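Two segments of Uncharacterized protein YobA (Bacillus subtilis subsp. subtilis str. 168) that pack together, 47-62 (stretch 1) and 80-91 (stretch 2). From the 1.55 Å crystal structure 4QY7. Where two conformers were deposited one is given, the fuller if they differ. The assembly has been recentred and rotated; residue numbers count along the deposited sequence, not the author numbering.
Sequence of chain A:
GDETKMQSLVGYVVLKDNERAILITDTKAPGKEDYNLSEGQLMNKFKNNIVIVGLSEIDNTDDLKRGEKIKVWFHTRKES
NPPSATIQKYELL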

ATOM      1  N   LYS A  47     -11.184  -7.810   1.287  1.00 27.93           N
ATOM      2  CA  LYS A  47     -11.777  -7.480  -0.012  1.00 27.79           C
ATOM      3  C   LYS A  47     -12.281  -6.021  -0.008  1.00 27.36           C
ATOM      4  O   LYS A  47     -12.865  -5.581   0.982  1.00 25.96           O
ATOM      5  CB  LYS A  47     -12.935  -8.464  -0.294  1.00 32.05           C
ATOM      6  CG  LYS A  47     -13.658  -8.272  -1.624  1.00 45.34           C
ATOM      7  CD  LYS A  47     -14.884  -9.178  -1.694  1.00 60.29           C
ATOM      8  CE  LYS A  47     -15.743  -8.893  -2.893  1.00 74.05           C
ATOM      9  NZ  LYS A  47     -17.107  -9.470  -2.751  1.00 87.03           N
ATOM     10  N   ASN A  48     -11.933  -5.262  -1.056  1.00 24.08           N
ATOM     11  CA  ASN A  48     -12.256  -3.835  -1.205  1.00 23.48           C
ATOM     12  C   ASN A  48     -11.567  -2.976  -0.135  1.00 25.97           C
ATOM     13  O   ASN A  48     -11.884  -1.794  -0.047  1.00 27.11           O
ATOM     14  CB  ASN A  48     -13.767  -3.566  -1.202  1.00 28.84           C
ATOM     15  CG  ASN A  48     -14.491  -4.413  -2.203  1.00 49.29           C
ATOM     16  OD1 ASN A  48     -13.953  -4.737  -3.272  1.00 40.34           O
ATOM     17  ND2 ASN A  48     -15.711  -4.816  -1.877  1.00 43.29           N
ATOM     18  N   ASN A  49     -10.608  -3.537   0.652  1.00 18.40           N
ATOM     19  CA  ASN A  49      -9.863  -2.744   1.634  1.00 18.63           C
ATOM     20  C   ASN A  49      -8.342  -3.031   1.463  1.00 19.40           C
ATOM     21  O   ASN A  49      -7.599  -3.059   2.439  1.00 19.96           O
ATOM     22  CB  ASN A  49     -10.335  -3.064   3.049  1.00 20.18           C
ATOM     23  CG  ASN A  49     -11.625  -2.363   3.379  1.00 47.09           C
ATOM     24  OD1 ASN A  49     -12.699  -2.958   3.348  1.00 49.36           O
ATOM     25  ND2 ASN A  49     -11.545  -1.066   3.632  1.00 38.14           N
ATOM     26  N   ILE A  50      -7.914  -3.279   0.222  1.00 17.86           N
ATOM     27  CA  ILE A  50      -6.535  -3.595  -0.127  1.00 18.34           C
ATOM     28  C   ILE A  50      -6.104  -2.709  -1.258  1.00 17.92           C
ATOM     29  O   ILE A  50      -6.896  -2.449  -2.183  1.00 18.30           O
ATOM     30  CB  ILE A  50      -6.379  -5.070  -0.597  1.00 23.20           C
ATOM     31  CG1 ILE A  50      -6.653  -6.050   0.509  1.00 24.76           C
ATOM     32  CG2 ILE A  50      -4.984  -5.361  -1.231  1.00 23.81           C
ATOM     33  CD1 ILE A  50      -7.321  -7.196  -0.035  1.00 38.87           C
ATOM     34  N   VAL A  51      -4.847  -2.280  -1.225  1.00 15.06           N
ATOM     35  CA  VAL A  51      -4.224  -1.508  -2.293  0.50 13.95           C
ATOM     36  C   VAL A  51      -2.860  -2.119  -2.549  1.00 17.62           C
ATOM     37  O   VAL A  51      -2.140  -2.414  -1.567  1.00 17.40           O
ATOM     38  CB  VAL A  51      -4.084  -0.004  -1.961  0.50 15.40           C
ATOM     39  CG1 VAL A  51      -3.516   0.760  -3.161  0.50 14.40           C
ATOM     40  CG2 VAL A  51      -5.425   0.593  -1.516  0.50 15.48           C
ATOM     41  N   ILE A  52      -2.471  -2.268  -3.810  1.00 15.63           N
ATOM     42  CA  ILE A  52      -1.153  -2.769  -4.145  1.00 15.88           C
ATOM     43  C   ILE A  52      -0.355  -1.555  -4.590  1.00 17.11           C
ATOM     44  O   ILE A  52      -0.809  -0.862  -5.482  1.00 18.49           O
ATOM     45  CB  ILE A  52      -1.273  -3.859  -5.232  1.00 21.06           C
ATOM     46  CG1 ILE A  52      -2.045  -5.076  -4.640  1.00 23.46           C
ATOM     47  CG2 ILE A  52       0.134  -4.263  -5.727  1.00 25.06           C
ATOM     48  CD1 ILE A  52      -2.515  -5.975  -5.539  1.00 34.47           C
ATOM     49  N   VAL A  53       0.796  -1.281  -3.991  1.00 15.03           N
ATOM     50  CA  VAL A  53       1.596  -0.132  -4.382  1.00 15.15           C
ATOM     51  C   VAL A  53       2.904  -0.609  -5.021  1.00 19.46           C
ATOM     52  O   VAL A  53       3.645  -1.386  -4.435  1.00 18.18           O
ATOM     53  CB  VAL A  53       1.844   0.887  -3.250  1.00 18.88           C
ATOM     54  CG1 VAL A  53       0.514   1.526  -2.804  1.00 19.07           C
ATOM     55  CG2 VAL A  53       2.568   0.270  -2.053  1.00 18.45           C
ATOM     56  N   GLY A  54       3.121  -0.213  -6.257  1.00 17.19           N
ATOM     57  CA  GLY A  54       4.350  -0.523  -6.954  1.00 18.19           C
ATOM     58  C   GLY A  54       5.455   0.386  -6.449  1.00 20.86           C
ATOM     59  O   GLY A  54       5.265   1.605  -6.365  1.00 18.88           O
ATOM     60  N   LEU A  55       6.625  -0.191  -6.150  1.00 17.61           N
ATOM     61  CA  LEU A  55       7.754   0.565  -5.583  1.00 17.53           C
ATOM     62  C   LEU A  55       8.915   0.848  -6.568  1.00 23.74           C
ATOM     63  O   LEU A  55       9.939   1.391  -6.120  1.00 23.67           O
ATOM     64  CB  LEU A  55       8.302  -0.265  -4.399  1.00 17.63           C
ATOM     65  CG  LEU A  55       7.292  -0.602  -3.287  1.00 19.65           C
ATOM     66  CD1 LEU A  55       7.899  -1.565  -2.280  1.00 21.49           C
ATOM     67  CD2 LEU A  55       6.760   0.663  -2.621  1.00 21.58           C
ATOM     68  N   SER A  56       8.751   0.562  -7.877  1.00 23.39           N
ATOM     69  CA  SER A  56       9.816   0.764  -8.878  0.50 25.12           C
ATOM     70  C   SER A  56      10.404   2.168  -8.889  1.00 29.28           C
ATOM     71  O   SER A  56      11.578   2.324  -9.229  1.00 30.45           O
ATOM     72  CB  SER A  56       9.290   0.479 -10.279  0.50 29.01           C
ATOM     73  OG  SER A  56       8.797  -0.845 -10.376  0.50 40.17           O
ATOM     74  N   GLU A  57       9.589   3.192  -8.597  1.00 26.21           N
ATOM     75  CA  GLU A  57      10.046   4.574  -8.660  1.00 28.12           C
ATOM     76  C   GLU A  57      10.674   5.085  -7.376  1.00 33.23           C
ATOM     77  O   GLU A  57      11.270   6.144  -7.442  1.00 34.84           O
ATOM     78  CB  GLU A  57       8.890   5.512  -9.064  1.00 29.48           C
ATOM     79  CG  GLU A  57       8.367   5.256 -10.464  1.00 39.57           C
ATOM     80  CD  GLU A  57       9.383   5.596 -11.533  1.00 67.93           C
ATOM     81  OE1 GLU A  57       9.710   6.795 -11.681  1.00 72.09           O
ATOM     82  OE2 GLU A  57       9.902   4.656 -12.178  1.00 65.65           O
ATOM     83  N   ILE A  58      10.617   4.346  -6.253  1.00 28.56           N
ATOM     84  CA  ILE A  58      11.202   4.795  -4.998  1.00 29.35           C
ATOM     85  C   ILE A  58      12.657   4.375  -4.982  1.00 36.85           C
ATOM     86  O   ILE A  58      12.950   3.204  -5.213  1.00 37.14           O
ATOM     87  CB  ILE A  58      10.447   4.233  -3.772  1.00 29.96           C
ATOM     88  CG1 ILE A  58       8.913   4.513  -3.828  1.00 29.61           C
ATOM     89  CG2 ILE A  58      11.072   4.791  -2.501  1.00 31.07           C
ATOM     90  CD1 ILE A  58       8.494   5.962  -3.812  1.00 31.27           C
ATOM     91  N   ASP A  59      13.556   5.309  -4.670  1.00 36.75           N
ATOM     92  CA  ASP A  59      15.011   5.069  -4.667  1.00 38.63           C
ATOM     93  C   ASP A  59      15.446   3.995  -3.649  1.00 40.65           C
ATOM     94  O   ASP A  59      16.224   3.112  -4.005  1.00 42.49           O
ATOM     95  CB  ASP A  59      15.790   6.376  -4.412  1.00 42.48           C
ATOM     96  CG  ASP A  59      15.437   7.125  -3.142  1.00 59.77           C
ATOM     97  OD1 ASP A  59      14.510   6.680  -2.424  1.00 61.99           O
ATOM     98  OD2 ASP A  59      16.054   8.178  -2.887  1.00 68.77           O
ATOM     99  N   ASN A  60      14.920   4.046  -2.422  1.00 34.22           N
ATOM    100  CA  ASN A  60      15.257   3.077  -1.378  1.00 32.76           C
ATOM    101  C   ASN A  60      14.024   2.784  -0.534  1.00 32.30           C
ATOM    102  O   ASN A  60      13.373   3.715  -0.067  1.00 32.42           O
ATOM    103  CB  ASN A  60      16.385   3.620  -0.505  1.00 30.81           C
ATOM    104  CG  ASN A  60      16.923   2.597   0.479  1.00 53.81           C
ATOM    105  OD1 ASN A  60      16.289   2.293   1.499  1.00 45.03           O
ATOM    106  ND2 ASN A  60      18.089   2.019   0.193  1.00 50.94           N
ATOM    107  N   THR A  61      13.684   1.501  -0.349  1.00 25.91           N
ATOM    108  CA  THR A  61      12.497   1.121   0.425  1.00 21.86           C
ATOM    109  C   THR A  61      12.857   0.251   1.628  1.00 26.10           C
ATOM    110  O   THR A  61      12.006  -0.501   2.101  1.00 25.31           O
ATOM    111  CB  THR A  61      11.507   0.381  -0.483  1.00 27.06           C
ATOM    112  OG1 THR A  61      12.096  -0.861  -0.894  1.00 30.94           O
ATOM    113  CG2 THR A  61      11.144   1.195  -1.695  1.00 27.25           C
ATOM    114  N   ASP A  62      14.094   0.362   2.141  1.00 25.01           N
ATOM    115  CA  ASP A  62      14.543  -0.460   3.272  1.00 26.42           C
ATOM    116  C   ASP A  62      13.671  -0.261   4.508  1.00 32.66           C
ATOM    117  O   ASP A  62      13.353  -1.247   5.170  1.00 33.16           O
ATOM    118  CB  ASP A  62      16.011  -0.162   3.603  1.00 29.96           C
ATOM    119  CG  ASP A  62      16.996  -0.597   2.532  1.00 41.24           C
ATOM    120  OD1 ASP A  62      16.595  -1.383   1.638  1.00 41.49           O
ATOM    121  OD2 ASP A  62      18.176  -0.155   2.589  1.00 43.73           O
ATOM    122  N   SER A  80      -7.616  -2.057 -11.799  1.00 16.12           N
ATOM    123  CA  SER A  80      -7.407  -3.382 -11.275  1.00 15.23           C
ATOM    124  C   SER A  80      -8.225  -3.559  -9.999  1.00 19.59           C
ATOM    125  O   SER A  80      -8.651  -2.569  -9.389  1.00 18.04           O
ATOM    126  CB  SER A  80      -5.915  -3.585 -10.983  1.00 17.52           C
ATOM    127  OG  SER A  80      -5.453  -2.752  -9.927  1.00 19.08           O
ATOM    128  N   ASN A  81      -8.448  -4.806  -9.631  1.00 16.93           N
ATOM    129  CA  ASN A  81      -9.144  -5.153  -8.379  1.00 16.57           C
ATOM    130  C   ASN A  81      -8.320  -6.217  -7.681  1.00 20.97           C
ATOM    131  O   ASN A  81      -8.262  -7.341  -8.160  1.00 20.93           O
ATOM    132  CB  ASN A  81     -10.558  -5.641  -8.662  1.00 20.35           C
ATOM    133  CG  ASN A  81     -11.369  -5.835  -7.401  1.00 47.82           C
ATOM    134  OD1 ASN A  81     -10.835  -5.826  -6.283  1.00 36.00           O
ATOM    135  ND2 ASN A  81     -12.677  -6.007  -7.554  1.00 46.18           N
ATOM    136  N   PRO A  82      -7.672  -5.908  -6.561  1.00 19.89           N
ATOM    137  CA  PRO A  82      -7.643  -4.615  -5.859  1.00 19.35           C
ATOM    138  C   PRO A  82      -7.001  -3.502  -6.675  1.00 20.24           C
ATOM    139  O   PRO A  82      -6.175  -3.770  -7.546  1.00 19.38           O
ATOM    140  CB  PRO A  82      -6.762  -4.880  -4.624  1.00 20.91           C
ATOM    141  CG  PRO A  82      -6.637  -6.329  -4.503  1.00 26.24           C
ATOM    142  CD  PRO A  82      -6.873  -6.927  -5.865  1.00 22.30           C
ATOM    143  N   PRO A  83      -7.310  -2.246  -6.350  1.00 20.18           N
ATOM    144  CA  PRO A  83      -6.640  -1.150  -7.041  1.00 19.59           C
ATOM    145  C   PRO A  83      -5.145  -1.200  -6.801  1.00 22.54           C
ATOM    146  O   PRO A  83      -4.676  -1.736  -5.789  1.00 19.10           O
ATOM    147  CB  PRO A  83      -7.253   0.129  -6.437  1.00 21.64           C
ATOM    148  CG  PRO A  83      -8.088  -0.285  -5.334  1.00 27.06           C
ATOM    149  CD  PRO A  83      -8.227  -1.777  -5.297  1.00 22.95           C
ATOM    150  N   SER A  84      -4.409  -0.688  -7.742  1.00 20.74           N
ATOM    151  CA  SER A  84      -2.975  -0.645  -7.663  1.00 19.48           C
ATOM    152  C   SER A  84      -2.469   0.671  -8.190  1.00 22.22           C
ATOM    153  O   SER A  84      -3.172   1.349  -8.961  1.00 21.87           O
ATOM    154  CB  SER A  84      -2.374  -1.806  -8.440  1.00 24.24           C
ATOM    155  OG  SER A  84      -2.973  -1.882  -9.723  1.00 26.46           O
ATOM    156  N   ALA A  85      -1.298   1.088  -7.709  1.00 16.69           N
ATOM    157  CA  ALA A  85      -0.734   2.330  -8.218  1.00 17.99           C
ATOM    158  C   ALA A  85       0.747   2.340  -8.075  1.00 19.58           C
ATOM    159  O   ALA A  85       1.262   1.819  -7.074  1.00 18.44           O
ATOM    160  CB  ALA A  85      -1.318   3.520  -7.461  1.00 18.61           C
ATOM    161  N   THR A  86       1.438   2.978  -9.032  1.00 17.08           N
ATOM    162  CA  THR A  86       2.889   3.204  -8.910  1.00 17.84           C
ATOM    163  C   THR A  86       3.058   4.423  -8.032  1.00 19.12           C
ATOM    164  O   THR A  86       2.517   5.461  -8.396  1.00 20.62           O
ATOM    165  CB  THR A  86       3.505   3.470 -10.265  1.00 24.73           C
ATOM    166  OG1 THR A  86       3.200   2.372 -11.117  1.00 25.25           O
ATOM    167  CG2 THR A  86       5.017   3.680 -10.171  1.00 24.31           C
ATOM    168  N   ILE A  87       3.749   4.338  -6.898  1.00 17.59           N
ATOM    169  CA  ILE A  87       3.793   5.496  -6.004  1.00 15.63           C
ATOM    170  C   ILE A  87       5.045   6.301  -6.219  1.00 19.40           C
ATOM    171  O   ILE A  87       6.060   5.756  -6.660  1.00 19.97           O
ATOM    172  CB  ILE A  87       3.620   5.101  -4.521  1.00 17.61           C
ATOM    173  CG1 ILE A  87       4.749   4.143  -4.025  1.00 18.72           C
ATOM    174  CG2 ILE A  87       2.230   4.438  -4.333  1.00 16.56           C
ATOM    175  CD1 ILE A  87       4.895   4.066  -2.479  1.00 18.79           C
ATOM    176  N   GLN A  88       4.958   7.607  -5.967  1.00 17.55           N
ATOM    177  CA  GLN A  88       6.089   8.530  -6.133  0.50 18.59           C
ATOM    178  C   GLN A  88       6.744   8.846  -4.801  1.00 20.79           C
ATOM    179  O   GLN A  88       7.887   9.297  -4.766  1.00 21.22           O
ATOM    180  CB  GLN A  88       5.622   9.846  -6.778  0.50 20.96           C
ATOM    181  CG  GLN A  88       4.887   9.684  -8.112  0.50 25.42           C
ATOM    182  CD  GLN A  88       5.719   9.009  -9.175  0.50 42.20           C
ATOM    183  OE1 GLN A  88       6.933   9.215  -9.272  0.50 38.18           O
ATOM    184  NE2 GLN A  88       5.083   8.207 -10.018  0.50 39.11           N
ATOM    185  N   LYS A  89       6.018   8.638  -3.688  1.00 16.15           N
ATOM    186  CA  LYS A  89       6.554   8.953  -2.394  1.00 17.00           C
ATOM    187  C   LYS A  89       5.765   8.268  -1.329  1.00 18.90           C
ATOM    188  O   LYS A  89       4.600   7.907  -1.533  1.00 16.45           O
ATOM    189  CB  LYS A  89       6.447  10.484  -2.209  1.00 21.25           C
ATOM    190  CG  LYS A  89       6.838  11.034  -0.829  1.00 31.96           C
ATOM    191  CD  LYS A  89       6.976  12.554  -0.848  1.00 44.56           C
ATOM    192  CE  LYS A  89       5.655  13.285  -0.848  1.00 61.70           C
ATOM    193  NZ  LYS A  89       5.824  14.715  -1.218  1.00 76.31           N
ATOM    194  N   TYR A  90       6.385   8.049  -0.182  1.00 17.22           N
ATOM    195  CA  TYR A  90       5.613   7.586   0.962  1.00 15.91           C
ATOM    196  C   TYR A  90       6.152   8.231   2.210  1.00 18.84           C
ATOM    197  O   TYR A  90       7.298   8.703   2.251  1.00 19.11           O
ATOM    198  CB  TYR A  90       5.551   6.062   1.131  1.00 18.51           C
ATOM    199  CG  TYR A  90       6.901   5.427   1.379  1.00 23.11           C
ATOM    200  CD1 TYR A  90       7.391   5.268   2.668  1.00 25.33           C
ATOM    201  CD2 TYR A  90       7.628   4.868   0.335  1.00 25.35           C
ATOM    202  CE1 TYR A  90       8.649   4.709   2.896  1.00 26.93           C
ATOM    203  CE2 TYR A  90       8.853   4.251   0.557  1.00 26.91           C
ATOM    204  CZ  TYR A  90       9.366   4.181   1.834  1.00 33.07           C
ATOM    205  OH  TYR A  90      10.581   3.573   1.999  1.00 36.81           O
ATOM    206  N   GLU A  91       5.284   8.271   3.217  1.00 16.35           N
ATOM    207  CA  GLU A  91       5.627   8.820   4.523  0.50 17.00           C
ATOM    208  C   GLU A  91       5.226   7.840   5.596  1.00 20.22           C
ATOM    209  O   GLU A  91       4.131   7.297   5.537  1.00 18.15           O
ATOM    210  CB  GLU A  91       4.942  10.170   4.742  0.50 18.77           C
ATOM    211  CG  GLU A  91       5.339  10.816   6.058  0.50 27.04           C
ATOM    212  CD  GLU A  91       4.951  12.270   6.190  0.50 40.04           C
ATOM    213  OE1 GLU A  91       3.817  12.617   5.792  0.50 31.25           O
ATOM    214  OE2 GLU A  91       5.774  13.059   6.710  0.50 35.36           O
TER
HETATM  215  O   HOH W   1     -14.066  -6.940  -4.814  1.00 46.55           O
HETATM  216  O   HOH W   2       7.138   3.367  -7.250  1.00 22.55           O

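Strand 50-54 and strand 84-86 pair in parallel, their axes inclined by 19° and 4.6 Å apart at closest approach, and a ladder of four backbone hydrogen bonds joins them. I52 supplies two of these: its N donates to P83 O at 3.0 Å, and its O accepts from A85 N at 3.0 Å. The next pair passes to G54, whose N donates to A85 O at 2.9 Å and whose O accepts from I87 N at 3.2 Å, with a nearly straight N-H...O angle of 174°. I52 and G54 thus use both N and O across the contact, while the intervening V53 contributes neither. Its CA instead lies 3.3 Å from A85 O, a CA-H...O contact on an acceptor already engaged by G54 N. P83 O is approached in the same way by V51 CA at 3.5 Å, and I52 O by S84 CA at 3.1 Å.

Beyond G54 the chain leaves the ladder in a type I turn from L55 to I58, closed by I58 N donating to L55 O at 3.0 Å. A water takes over where direct pairing stops. Water 2 donates to G54 O and to I87 O, both at 2.7 Å, and accepts from E57 N at 2.8 Å, so G54 O serves two donors, and the turn is tied to the other stretch. At the opposite end of the contact, water 1 donates to N48 OD1 at 2.7 Å and accepts from N81 ND2 at 3.2 Å, linking two side chains that form no direct hydrogen bond.

Within the second stretch, P82 follows a cis peptide bond, and a hydroxyl relay braces the segment leading into the strand: S84 OG donates to S80 OG at 2.6 Å, which donates in turn to P82 O at 2.7 Å. In the first stretch, N60 OD1 accepts from D62 N at 3.0 Å.

Apolar contacts complete the interface. I87, which has the largest area covered by the other stretch, brings CG2 to 3.7 Å from V53 CG1 and CD1 to 3.9 Å from L55 CD2. P82 CG packs 3.8 Å from I50 CG2. I58 points toward the second stretch, its CD1 reaching within 3.5 Å of Q88 C and its CG2 within 3.8 Å of Y90 CE2. The Y90 ring meets T61 CG2 at its edge; Y90 OH lies 3.5 Å from T61 CA, but its hydrogen bond is made to a residue just outside the two stretches.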